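Local coordinates for cytoplasmic protein (Cryptococcus neoformans var. grubii serotype A, PDB 7LPO), which probably hydrolyses steryl beta-glucosides, releasing the sugar from the sterol, as a fungal member of glycoside hydrolase family 5, at residues 524-529 with 548-553; 531-536 with 578-582; 569-573 with 588-592. All coordinates share one frame; numbering follows the deposited sequence.

Contact 1. Residues 524-529 with 548-553; sequences IPYDMD and SQQKAM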
ATOM      1  N   ILE A 524      -1.685  -8.548   7.809  1.00 15.15           N
ATOM      2  CA  ILE A 524      -1.600  -8.650   9.269  1.00 17.94           C
ATOM      3  C   ILE A 524      -0.149  -8.849   9.678  1.00 16.76           C
ATOM      4  O   ILE A 524       0.684  -9.301   8.882  1.00 15.21           O
ATOM      5  CB  ILE A 524      -2.453  -9.809   9.832  1.00 15.20           C
ATOM      6  CG1 ILE A 524      -2.026 -11.142   9.211  1.00 19.19           C
ATOM      7  CG2 ILE A 524      -3.941  -9.584   9.559  1.00 16.04           C
ATOM      8  CD1 ILE A 524      -1.141 -12.008  10.090  1.00 19.90           C
ATOM      9  N   PRO A 525       0.178  -8.529  10.934  1.00 17.51           N
ATOM     10  CA  PRO A 525       1.551  -8.738  11.428  1.00 18.41           C
ATOM     11  C   PRO A 525       1.784 -10.160  11.928  1.00 15.77           C
ATOM     12  O   PRO A 525       0.982 -10.714  12.683  1.00 15.78           O
ATOM     13  CB  PRO A 525       1.673  -7.730  12.573  1.00 19.53           C
ATOM     14  CG  PRO A 525       0.242  -7.647  13.119  1.00 21.16           C
ATOM     15  CD  PRO A 525      -0.661  -7.786  11.897  1.00 19.84           C
ATOM     16  N   TYR A 526       2.913 -10.733  11.528  1.00 14.42           N
ATOM     17  CA  TYR A 526       3.274 -12.083  11.932  1.00 15.93           C
ATOM     18  C   TYR A 526       4.123 -12.118  13.195  1.00 18.50           C
ATOM     19  O   TYR A 526       4.207 -13.172  13.839  1.00 14.51           O
ATOM     20  CB  TYR A 526       4.012 -12.790  10.788  1.00 14.40           C
ATOM     21  CG  TYR A 526       3.075 -13.310   9.722  1.00 14.99           C
ATOM     22  CD1 TYR A 526       2.478 -14.549   9.846  1.00 15.75           C
ATOM     23  CD2 TYR A 526       2.767 -12.550   8.605  1.00 16.10           C
ATOM     24  CE1 TYR A 526       1.605 -15.027   8.881  1.00 15.01           C
ATOM     25  CE2 TYR A 526       1.886 -13.024   7.634  1.00 15.61           C
ATOM     26  CZ  TYR A 526       1.319 -14.264   7.788  1.00 14.87           C
ATOM     27  OH  TYR A 526       0.481 -14.759   6.835  1.00 17.27           O
ATOM     28  N   ASP A 527       4.738 -10.997  13.572  1.00 15.69           N
ATOM     29  CA  ASP A 527       5.549 -10.929  14.787  1.00 16.26           C
ATOM     30  C   ASP A 527       4.708 -10.680  16.032  1.00 20.06           C
ATOM     31  O   ASP A 527       5.111  -9.925  16.922  1.00 22.76           O
ATOM     32  CB  ASP A 527       6.631  -9.859  14.640  1.00 15.68           C
ATOM     33  CG  ASP A 527       6.074  -8.482  14.282  1.00 20.76           C
ATOM     34  OD1 ASP A 527       5.014  -8.400  13.623  1.00 21.67           O
ATOM     35  OD2 ASP A 527       6.723  -7.470  14.637  1.00 22.07           O
ATOM     36  N   MET A 528       3.548 -11.325  16.118  1.00 23.33           N
ATOM     37  CA  MET A 528       2.660 -11.152  17.257  1.00 22.82           C
ATOM     38  C   MET A 528       3.240 -11.770  18.517  1.00 24.19           C
ATOM     39  O   MET A 528       4.037 -12.707  18.461  1.00 24.73           O
ATOM     40  CB  MET A 528       1.321 -11.817  17.000  1.00 22.73           C
ATOM     41  CG  MET A 528       0.586 -11.312  15.819  1.00 21.41           C
ATOM     42  SD  MET A 528      -0.941 -12.225  15.684  1.00 19.61           S
ATOM     43  CE  MET A 528      -1.809 -11.191  14.497  1.00 18.61           C
ATOM     44  N   ASP A 529       2.806 -11.246  19.668  1.00 26.15           N
ATOM     45  CA  ASP A 529       3.039 -11.894  20.961  1.00 28.45           C
ATOM     46  C   ASP A 529       4.530 -11.998  21.272  1.00 28.71           C
ATOM     47  O   ASP A 529       5.013 -13.027  21.755  1.00 28.38           O
ATOM     48  CB  ASP A 529       2.385 -13.276  20.998  1.00 32.74           C
ATOM     49  CG  ASP A 529       0.881 -13.214  20.775  1.00 36.37           C
ATOM     50  OD1 ASP A 529       0.220 -12.407  21.460  1.00 38.22           O
ATOM     51  OD2 ASP A 529       0.360 -13.954  19.907  1.00 38.10           O
ATOM     52  N   SER A 548      -2.813 -17.712  16.049  1.00 17.99           N
ATOM     53  CA  SER A 548      -3.306 -16.339  16.157  1.00 17.37           C
ATOM     54  C   SER A 548      -3.153 -15.584  14.840  1.00 16.11           C
ATOM     55  O   SER A 548      -4.071 -14.872  14.411  1.00 15.15           O
ATOM     56  CB  SER A 548      -2.574 -15.607  17.276  1.00 20.45           C
ATOM     57  OG  SER A 548      -3.086 -16.008  18.529  1.00 24.76           O
ATOM     58  N   GLN A 549      -2.000 -15.712  14.188  1.00 14.44           N
ATOM     59  CA  GLN A 549      -1.828 -15.066  12.893  1.00 14.40           C
ATOM     60  C   GLN A 549      -2.857 -15.581  11.894  1.00 14.67           C
ATOM     61  O   GLN A 549      -3.384 -14.816  11.068  1.00 14.32           O
ATOM     62  CB  GLN A 549      -0.409 -15.305  12.390  1.00 14.40           C
ATOM     63  CG  GLN A 549       0.670 -14.585  13.208  1.00 14.44           C
ATOM     64  CD  GLN A 549       1.165 -15.387  14.406  1.00 14.49           C
ATOM     65  OE1 GLN A 549       0.477 -16.277  14.908  1.00 14.50           O
ATOM     66  NE2 GLN A 549       2.367 -15.056  14.880  1.00 14.53           N
ATOM     67  N   GLN A 550      -3.181 -16.876  11.985  1.00 15.24           N
ATOM     68  CA  GLN A 550      -4.118 -17.493  11.059  1.00 17.97           C
ATOM     69  C   GLN A 550      -5.521 -16.909  11.216  1.00 18.89           C
ATOM     70  O   GLN A 550      -6.167 -16.556  10.228  1.00 18.82           O
ATOM     71  CB  GLN A 550      -4.136 -18.997  11.283  1.00 20.77           C
ATOM     72  CG  GLN A 550      -5.034 -19.758  10.343  1.00 22.71           C
ATOM     73  CD  GLN A 550      -4.740 -21.244  10.342  1.00 23.34           C
ATOM     74  OE1 GLN A 550      -5.645 -22.053  10.504  1.00 24.48           O
ATOM     75  NE2 GLN A 550      -3.481 -21.607  10.168  1.00 24.95           N
ATOM     76  N   LYS A 551      -6.007 -16.807  12.455  1.00 18.12           N
ATOM     77  CA  LYS A 551      -7.321 -16.206  12.672  1.00 18.42           C
ATOM     78  C   LYS A 551      -7.356 -14.766  12.173  1.00 17.50           C
ATOM     79  O   LYS A 551      -8.298 -14.355  11.484  1.00 19.61           O
ATOM     80  CB  LYS A 551      -7.690 -16.264  14.156  1.00 21.11           C
ATOM     81  CG  LYS A 551      -7.916 -17.663  14.710  1.00 24.90           C
ATOM     82  CD  LYS A 551      -8.470 -17.588  16.127  1.00 31.24           C
ATOM     83  CE  LYS A 551      -7.956 -18.707  17.010  1.00 36.85           C
ATOM     84  NZ  LYS A 551      -8.204 -20.052  16.412  1.00 41.11           N
ATOM     85  N   ALA A 552      -6.349 -13.969  12.536  1.00 14.38           N
ATOM     86  CA  ALA A 552      -6.311 -12.579  12.087  1.00 15.23           C
ATOM     87  C   ALA A 552      -6.318 -12.500  10.568  1.00 14.81           C
ATOM     88  O   ALA A 552      -7.115 -11.762   9.974  1.00 14.27           O
ATOM     89  CB  ALA A 552      -5.075 -11.879  12.657  1.00 15.81           C
ATOM     90  N   MET A 553      -5.423 -13.247   9.922  1.00 16.83           N
ATOM     91  CA  MET A 553      -5.362 -13.301   8.465  1.00 18.57           C
ATOM     92  C   MET A 553      -6.708 -13.716   7.869  1.00 17.72           C
ATOM     93  O   MET A 553      -7.194 -13.097   6.922  1.00 17.34           O
ATOM     94  CB  MET A 553      -4.276 -14.288   8.036  1.00 20.11           C
ATOM     95  CG  MET A 553      -3.957 -14.311   6.559  1.00 24.39           C
ATOM     96  SD  MET A 553      -2.888 -12.931   6.048  1.00 33.77           S
ATOM     97  CE  MET A 553      -3.949 -12.077   5.012  1.00 30.41           C
TER
HETATM   98  O   HOH W   1       3.767 -15.233  17.635  1.00 21.75           O
HETATM   99  O   HOH W   2      -2.246 -12.767  19.465  1.00 32.46           O
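Gln549 reaches out of helix 547-559 into the turn formed by 524-529, and Tyr526, Met528 and the CD1 methyl of Ile524 gather around it. Its chain is bent at chi2 (87°), which brings the amide back over the turn. NE2 donates to the carbonyl O of Tyr526 at 2.8 Å in a nearly straight bond (166° at the hydrogen); the acceptor lies in the amide plane, while the donor is tilted 33° from the carbonyl plane. NE2 also gives a hydrogen bond to a water that in turn donates to Met528 O, and the two partners together fix the rotation of the amide. The aliphatic part of the chain is held from largely opposed sides: Tyr526 CD1 lies 3.8 Å from Gln549 CG, and the extended Met528 runs past in the contrary direction, its SD also 3.8 Å from that CG. Beyond the sulfur, Met528 CE ends 3.8 Å from Ala552 CB. Ile524 packs against the helix from Gln549 to Met553, each branch meeting a different residue. CD1 lies over the centre of the Tyr526 ring and 3.7 Å from Gln549 O, CG1 meets Met553 SD at 3.7 Å, and CG2 packs 4.0 Å from Ala552 CB. Thr458 of helix 456-461 also touches Met528 and Ala552. This is the beta-alpha loop after the seventh strand of a TIM barrel, packed here on the helix that follows.

Contact 2. Residues 531-536 with 578-582; sequences KKAYGY and VHEWG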
ATOM      1  N   LYS A 531       6.881 -12.347  19.313  1.00 22.71           N
ATOM      2  CA  LYS A 531       7.504 -13.319  18.417  1.00 20.12           C
ATOM      3  C   LYS A 531       7.495 -14.725  19.015  1.00 18.00           C
ATOM      4  O   LYS A 531       8.420 -15.516  18.804  1.00 16.71           O
ATOM      5  CB  LYS A 531       8.923 -12.885  18.058  1.00 20.76           C
ATOM      6  CG  LYS A 531       9.014 -11.475  17.483  1.00 20.81           C
ATOM      7  CD  LYS A 531      10.431 -11.158  16.999  1.00 20.21           C
ATOM      8  CE  LYS A 531      10.508  -9.787  16.340  1.00 20.52           C
ATOM      9  NZ  LYS A 531      11.894  -9.527  15.808  1.00 20.83           N
ATOM     10  N   LYS A 532       6.422 -15.046  19.745  1.00 16.29           N
ATOM     11  CA  LYS A 532       6.294 -16.378  20.326  1.00 17.00           C
ATOM     12  C   LYS A 532       6.321 -17.455  19.249  1.00 17.03           C
ATOM     13  O   LYS A 532       6.880 -18.538  19.459  1.00 19.45           O
ATOM     14  CB  LYS A 532       5.007 -16.463  21.142  1.00 18.29           C
ATOM     15  CG  LYS A 532       4.790 -17.782  21.857  1.00 21.09           C
ATOM     16  CD  LYS A 532       3.542 -17.694  22.742  1.00 23.01           C
ATOM     17  CE  LYS A 532       3.278 -18.992  23.487  1.00 23.44           C
ATOM     18  NZ  LYS A 532       4.356 -19.288  24.478  1.00 23.40           N
ATOM     19  N   ALA A 533       5.729 -17.175  18.082  1.00 15.17           N
ATOM     20  CA  ALA A 533       5.736 -18.156  17.002  1.00 17.10           C
ATOM     21  C   ALA A 533       7.136 -18.397  16.453  1.00 17.58           C
ATOM     22  O   ALA A 533       7.375 -19.418  15.791  1.00 17.38           O
ATOM     23  CB  ALA A 533       4.815 -17.706  15.869  1.00 18.44           C
ATOM     24  N   TYR A 534       8.060 -17.481  16.691  1.00 17.73           N
ATOM     25  CA  TYR A 534       9.432 -17.656  16.245  1.00 18.31           C
ATOM     26  C   TYR A 534      10.286 -18.358  17.284  1.00 17.99           C
ATOM     27  O   TYR A 534      11.457 -18.633  17.012  1.00 17.77           O
ATOM     28  CB  TYR A 534      10.057 -16.303  15.891  1.00 16.23           C
ATOM     29  CG  TYR A 534       9.285 -15.515  14.854  1.00 16.17           C
ATOM     30  CD1 TYR A 534       8.365 -16.134  14.012  1.00 15.44           C
ATOM     31  CD2 TYR A 534       9.470 -14.141  14.724  1.00 14.87           C
ATOM     32  CE1 TYR A 534       7.657 -15.402  13.078  1.00 15.71           C
ATOM     33  CE2 TYR A 534       8.771 -13.414  13.802  1.00 14.81           C
ATOM     34  CZ  TYR A 534       7.873 -14.039  12.974  1.00 17.40           C
ATOM     35  OH  TYR A 534       7.182 -13.290  12.039  1.00 17.61           O
ATOM     36  N   GLY A 535       9.729 -18.661  18.456  1.00 18.69           N
ATOM     37  CA  GLY A 535      10.498 -19.295  19.505  1.00 19.45           C
ATOM     38  C   GLY A 535      11.270 -18.337  20.376  1.00 20.53           C
ATOM     39  O   GLY A 535      12.159 -18.772  21.111  1.00 19.85           O
ATOM     40  N   TYR A 536      10.931 -17.049  20.348  1.00 24.30           N
ATOM     41  CA  TYR A 536      11.754 -16.032  20.986  1.00 21.59           C
ATOM     42  C   TYR A 536      11.476 -15.865  22.473  1.00 22.11           C
ATOM     43  O   TYR A 536      12.260 -15.202  23.153  1.00 24.95           O
ATOM     44  CB  TYR A 536      11.545 -14.688  20.292  1.00 18.72           C
ATOM     45  CG  TYR A 536      12.432 -14.446  19.094  1.00 18.79           C
ATOM     46  CD1 TYR A 536      12.728 -15.468  18.200  1.00 20.38           C
ATOM     47  CD2 TYR A 536      12.970 -13.192  18.855  1.00 18.61           C
ATOM     48  CE1 TYR A 536      13.545 -15.237  17.091  1.00 21.32           C
ATOM     49  CE2 TYR A 536      13.786 -12.955  17.761  1.00 19.65           C
ATOM     50  CZ  TYR A 536      14.070 -13.974  16.884  1.00 21.50           C
ATOM     51  OH  TYR A 536      14.883 -13.724  15.801  1.00 23.59           O
ATOM     52  N   VAL A 578      13.228 -11.996   7.760  1.00 15.81           N
ATOM     53  CA  VAL A 578      13.825 -12.825   8.800  1.00 17.17           C
ATOM     54  C   VAL A 578      13.102 -12.554  10.112  1.00 18.34           C
ATOM     55  O   VAL A 578      12.498 -11.498  10.309  1.00 21.60           O
ATOM     56  CB  VAL A 578      15.339 -12.567   8.980  1.00 18.96           C
ATOM     57  CG1 VAL A 578      16.135 -13.228   7.860  1.00 20.29           C
ATOM     58  CG2 VAL A 578      15.608 -11.080   9.023  1.00 19.73           C
ATOM     59  N   HIS A 579      13.185 -13.521  11.027  1.00 16.55           N
ATOM     60  CA  HIS A 579      12.507 -13.370  12.316  1.00 16.35           C
ATOM     61  C   HIS A 579      13.071 -12.202  13.117  1.00 14.90           C
ATOM     62  O   HIS A 579      12.331 -11.488  13.800  1.00 16.55           O
ATOM     63  CB  HIS A 579      12.626 -14.650  13.141  1.00 15.11           C
ATOM     64  CG  HIS A 579      11.836 -15.792  12.600  1.00 15.62           C
ATOM     65  ND1 HIS A 579      11.926 -17.067  13.113  1.00 14.64           N
ATOM     66  CD2 HIS A 579      10.942 -15.850  11.586  1.00 14.56           C
ATOM     67  CE1 HIS A 579      11.133 -17.866  12.424  1.00 14.60           C
ATOM     68  NE2 HIS A 579      10.515 -17.151  11.501  1.00 14.55           N
ATOM     69  N   GLU A 580      14.387 -12.014  13.082  1.00 15.28           N
ATOM     70  CA  GLU A 580      15.006 -11.002  13.931  1.00 15.62           C
ATOM     71  C   GLU A 580      14.578  -9.595  13.526  1.00 16.38           C
ATOM     72  O   GLU A 580      14.233  -8.773  14.380  1.00 14.96           O
ATOM     73  CB  GLU A 580      16.526 -11.139  13.867  1.00 20.93           C
ATOM     74  CG  GLU A 580      17.259 -10.173  14.776  1.00 27.46           C
ATOM     75  CD  GLU A 580      18.759 -10.364  14.739  1.00 33.06           C
ATOM     76  OE1 GLU A 580      19.244 -11.203  13.948  1.00 35.27           O
ATOM     77  OE2 GLU A 580      19.450  -9.668  15.506  1.00 35.14           O
ATOM     78  N   TRP A 581      14.600  -9.291  12.228  1.00 14.72           N
ATOM     79  CA  TRP A 581      14.307  -7.941  11.758  1.00 14.70           C
ATOM     80  C   TRP A 581      13.036  -7.850  10.923  1.00 15.00           C
ATOM     81  O   TRP A 581      12.740  -6.781  10.374  1.00 17.23           O
ATOM     82  CB  TRP A 581      15.495  -7.399  10.959  1.00 14.70           C
ATOM     83  CG  TRP A 581      16.727  -7.319  11.765  1.00 15.04           C
ATOM     84  CD1 TRP A 581      17.803  -8.149  11.695  1.00 16.78           C
ATOM     85  CD2 TRP A 581      17.021  -6.364  12.787  1.00 15.86           C
ATOM     86  NE1 TRP A 581      18.749  -7.766  12.600  1.00 19.47           N
ATOM     87  CE2 TRP A 581      18.298  -6.670  13.283  1.00 18.85           C
ATOM     88  CE3 TRP A 581      16.331  -5.276  13.326  1.00 15.78           C
ATOM     89  CZ2 TRP A 581      18.902  -5.931  14.293  1.00 20.25           C
ATOM     90  CZ3 TRP A 581      16.923  -4.547  14.319  1.00 17.69           C
ATOM     91  CH2 TRP A 581      18.197  -4.882  14.805  1.00 20.45           C
ATOM     92  N   GLY A 582      12.278  -8.935  10.815  1.00 14.57           N
ATOM     93  CA  GLY A 582      11.036  -8.882  10.066  1.00 14.51           C
ATOM     94  C   GLY A 582      11.292  -8.604   8.598  1.00 14.47           C
ATOM     95  O   GLY A 582      12.217  -9.157   7.984  1.00 14.46           O
TER
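Tyr534 lays one face of its ring over the imidazole of His579, an offset stack with centroids 3.7 Å apart and planes only 3° from parallel. The overlap is close at the root of the phenol, where Tyr534 CG sits 3.4 Å from His579 CG, and His579 ND1 lies close to Tyr534 CB. Each ring is also held by a carboxylate: Tyr534 OH bonds to Asp589 and His579 NE2 to Asp597, so both are hindered from turning out of the stack. The carboxylate of Asp597 could also favour protonation of the imidazole. These rings join two surface loops at the C-terminal end of a TIM barrel, one following the seventh strand and one the eighth, the side on which family 5 glycosidases have their active site. The first loop presents Tyr534 from a 3-10 turn at 532-534; in the second, two backbone bonds between Val578 and Gly582, one of them weak, close a short loop. Lys531 bridges the same two loops with a chain extended beyond CG. Its NZ donates to His579 O at 2.8 Å in the carbonyl plane, with a C=O...N angle of 152°; Glu580 O is equally near but poorly angled for a bond. Tyr536 brings its hydroxyl against the peptide joining His579 and Glu580, OH lying 3.6 Å from His579 C and 3.3 Å from Glu580 CA.

Contact 3. Residues 569-573 with 588-592; sequences AIWNY and EDLSL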
ATOM      1  N   ALA A 569      -4.660  -7.162  -3.172  1.00 13.98           N
ATOM      2  CA  ALA A 569      -3.236  -7.470  -3.135  1.00 13.99           C
ATOM      3  C   ALA A 569      -2.816  -7.468  -1.671  1.00 14.41           C
ATOM      4  O   ALA A 569      -2.856  -6.424  -1.009  1.00 14.04           O
ATOM      5  CB  ALA A 569      -2.420  -6.459  -3.945  1.00 13.98           C
ATOM      6  N   ILE A 570      -2.430  -8.641  -1.176  1.00 14.02           N
ATOM      7  CA  ILE A 570      -1.961  -8.771   0.194  1.00 14.05           C
ATOM      8  C   ILE A 570      -0.613  -8.078   0.363  1.00 14.07           C
ATOM      9  O   ILE A 570       0.296  -8.227  -0.464  1.00 14.06           O
ATOM     10  CB  ILE A 570      -1.856 -10.259   0.569  1.00 14.06           C
ATOM     11  CG1 ILE A 570      -3.217 -10.951   0.438  1.00 15.28           C
ATOM     12  CG2 ILE A 570      -1.278 -10.390   1.961  1.00 14.09           C
ATOM     13  CD1 ILE A 570      -3.140 -12.472   0.574  1.00 14.52           C
ATOM     14  N   TRP A 571      -0.472  -7.322   1.449  1.00 14.10           N
ATOM     15  CA  TRP A 571       0.820  -6.798   1.886  1.00 14.12           C
ATOM     16  C   TRP A 571       1.387  -7.749   2.939  1.00 14.15           C
ATOM     17  O   TRP A 571       0.791  -7.894   4.011  1.00 14.17           O
ATOM     18  CB  TRP A 571       0.690  -5.381   2.468  1.00 14.15           C
ATOM     19  CG  TRP A 571       2.043  -4.786   2.742  1.00 14.17           C
ATOM     20  CD1 TRP A 571       2.796  -4.935   3.871  1.00 14.21           C
ATOM     21  CD2 TRP A 571       2.827  -3.990   1.841  1.00 14.16           C
ATOM     22  NE1 TRP A 571       4.005  -4.291   3.725  1.00 14.23           N
ATOM     23  CE2 TRP A 571       4.050  -3.703   2.489  1.00 14.20           C
ATOM     24  CE3 TRP A 571       2.613  -3.498   0.553  1.00 14.13           C
ATOM     25  CZ2 TRP A 571       5.047  -2.931   1.894  1.00 15.22           C
ATOM     26  CZ3 TRP A 571       3.603  -2.737  -0.042  1.00 14.14           C
ATOM     27  CH2 TRP A 571       4.807  -2.461   0.628  1.00 16.36           C
ATOM     28  N   ASN A 572       2.521  -8.403   2.654  1.00 15.05           N
ATOM     29  CA  ASN A 572       3.216  -8.419   1.371  1.00 14.70           C
ATOM     30  C   ASN A 572       4.008  -9.745   1.290  1.00 14.57           C
ATOM     31  O   ASN A 572       3.861 -10.626   2.142  1.00 14.39           O
ATOM     32  CB  ASN A 572       4.145  -7.220   1.211  1.00 17.76           C
ATOM     33  CG  ASN A 572       5.187  -7.129   2.304  1.00 18.79           C
ATOM     34  OD1 ASN A 572       5.024  -7.652   3.417  1.00 20.94           O
ATOM     35  ND2 ASN A 572       6.264  -6.444   1.993  1.00 19.12           N
ATOM     36  N   TYR A 573       4.843  -9.880   0.266  1.00 14.11           N
ATOM     37  CA  TYR A 573       5.715 -11.036   0.068  1.00 14.12           C
ATOM     38  C   TYR A 573       7.150 -10.527   0.023  1.00 14.27           C
ATOM     39  O   TYR A 573       7.505  -9.741  -0.860  1.00 14.41           O
ATOM     40  CB  TYR A 573       5.339 -11.767  -1.222  1.00 16.52           C
ATOM     41  CG  TYR A 573       6.028 -13.087  -1.440  1.00 17.87           C
ATOM     42  CD1 TYR A 573       5.498 -14.267  -0.927  1.00 17.41           C
ATOM     43  CD2 TYR A 573       7.208 -13.158  -2.183  1.00 21.97           C
ATOM     44  CE1 TYR A 573       6.134 -15.486  -1.137  1.00 17.77           C
ATOM     45  CE2 TYR A 573       7.843 -14.361  -2.407  1.00 22.51           C
ATOM     46  CZ  TYR A 573       7.303 -15.528  -1.886  1.00 21.51           C
ATOM     47  OH  TYR A 573       7.951 -16.730  -2.104  1.00 21.77           O
ATOM     48  N   GLU A 588       8.297  -3.781  10.982  1.00 15.35           N
ATOM     49  CA  GLU A 588       7.157  -4.474  10.400  1.00 14.48           C
ATOM     50  C   GLU A 588       7.545  -5.879   9.959  1.00 14.46           C
ATOM     51  O   GLU A 588       8.674  -6.137   9.529  1.00 14.47           O
ATOM     52  CB  GLU A 588       6.609  -3.700   9.207  1.00 14.44           C
ATOM     53  CG  GLU A 588       5.929  -2.413   9.605  1.00 14.64           C
ATOM     54  CD  GLU A 588       5.018  -1.874   8.527  1.00 15.88           C
ATOM     55  OE1 GLU A 588       5.012  -2.425   7.406  1.00 16.84           O
ATOM     56  OE2 GLU A 588       4.322  -0.877   8.802  1.00 18.33           O
ATOM     57  N   ASP A 589       6.580  -6.794  10.055  1.00 14.53           N
ATOM     58  CA  ASP A 589       6.821  -8.186   9.676  1.00 14.51           C
ATOM     59  C   ASP A 589       5.495  -8.727   9.135  1.00 14.91           C
ATOM     60  O   ASP A 589       4.733  -9.404   9.828  1.00 14.47           O
ATOM     61  CB  ASP A 589       7.339  -9.015  10.851  1.00 17.22           C
ATOM     62  CG  ASP A 589       7.724 -10.432  10.451  1.00 19.59           C
ATOM     63  OD1 ASP A 589       7.355 -10.874   9.343  1.00 19.50           O
ATOM     64  OD2 ASP A 589       8.396 -11.106  11.257  1.00 21.58           O
ATOM     65  N   LEU A 590       5.225  -8.421   7.869  1.00 15.08           N
ATOM     66  CA  LEU A 590       3.957  -8.775   7.249  1.00 16.15           C
ATOM     67  C   LEU A 590       4.129  -9.739   6.090  1.00 17.06           C
ATOM     68  O   LEU A 590       3.160  -9.997   5.373  1.00 19.08           O
ATOM     69  CB  LEU A 590       3.228  -7.515   6.771  1.00 16.73           C
ATOM     70  CG  LEU A 590       2.467  -6.744   7.852  1.00 18.30           C
ATOM     71  CD1 LEU A 590       3.365  -5.713   8.503  1.00 17.34           C
ATOM     72  CD2 LEU A 590       1.220  -6.058   7.271  1.00 21.20           C
ATOM     73  N   SER A 591       5.331 -10.278   5.890  1.00 17.40           N
ATOM     74  CA  SER A 591       5.557 -11.213   4.798  1.00 16.65           C
ATOM     75  C   SER A 591       4.843 -12.537   5.042  1.00 16.35           C
ATOM     76  O   SER A 591       4.868 -13.089   6.148  1.00 16.13           O
ATOM     77  CB  SER A 591       7.049 -11.471   4.610  1.00 17.15           C
ATOM     78  OG  SER A 591       7.268 -12.351   3.518  1.00 16.99           O
ATOM     79  N   LEU A 592       4.220 -13.054   3.981  1.00 14.22           N
ATOM     80  CA  LEU A 592       3.600 -14.371   4.018  1.00 14.21           C
ATOM     81  C   LEU A 592       4.615 -15.497   4.172  1.00 14.23           C
ATOM     82  O   LEU A 592       4.229 -16.613   4.537  1.00 14.24           O
ATOM     83  CB  LEU A 592       2.808 -14.607   2.732  1.00 14.17           C
ATOM     84  CG  LEU A 592       1.748 -13.580   2.364  1.00 15.71           C
ATOM     85  CD1 LEU A 592       1.045 -14.013   1.096  1.00 16.28           C
ATOM     86  CD2 LEU A 592       0.767 -13.414   3.504  1.00 18.72           C
TER
HETATM   87  O   HOH W   3       6.111  -4.304   5.693  1.00 14.31           O
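The indole of Trp571 meets Leu590 at its edge, CD1 lying 3.9 Å from Leu590 CB near the ring plane, while CB of the next residue, Asn572, rests over the rim of one face. The indole also meets the ring of His143, the planes about 20° apart. Elsewhere on the edge, and in the plane, is a water: NE1 donates to it at 2.9 Å, and it donates a hydrogen bond to Glu588 OE1 at 2.8 Å. With CG opposite the backbone N (chi1 -172°), the indole is directed to the side where Glu588 stands. That carboxylate oxygen also bonds a bound Tris molecule, which probably comes from the crystallisation liquor but may mark the substrate pocket. The peptide between Trp571 and Asn572 is cis, as recurs after the tryptophan ending the eighth strand in clan GH-A glycosidases. Next to it, the Asn572 backbone meets 590-592. Asn572 N donates to Leu590 O at 3.2 Å, approaching from above the carbonyl plane. Asn572 O accepts from Leu592 N at 3.1 Å almost head-on, with a C=O...N angle of 165°, and Ser591 CA adds a CH...O contact to the same oxygen at 3.2 Å. Toward the strand, Ile570 CG2 packs 4.0 Å from Leu592 CD2, the two side chains at about a right angle, and Phe665 of helix 662-665 touches both. Strand 567-570 itself runs between strands 35-43 and 518-522, parallel to each, where the barrel closes on its first strand.

Overall arrangement
Followed from the N terminus, the chain leaves strand 518-522, passes through 524-529 and 531-536, and returns in helix 547-559, where contact 1 closes the loop. It then forms strand 567-570 and the long excursion beyond it. Contact 3 closes the first part of that excursion, in series after contact 1. Contact 2 crosses both: its first segment lies within the loop of contact 1 and its second within that of contact 3. Tyr526 N, probably bonded to Asp589 O, joins contacts 1 and 3, and the side chain of Asp589 serves contacts 2 and 3. Together they tie together the loops that follow the last two barrel strands, the end of strand 567-570 and helix 547-559.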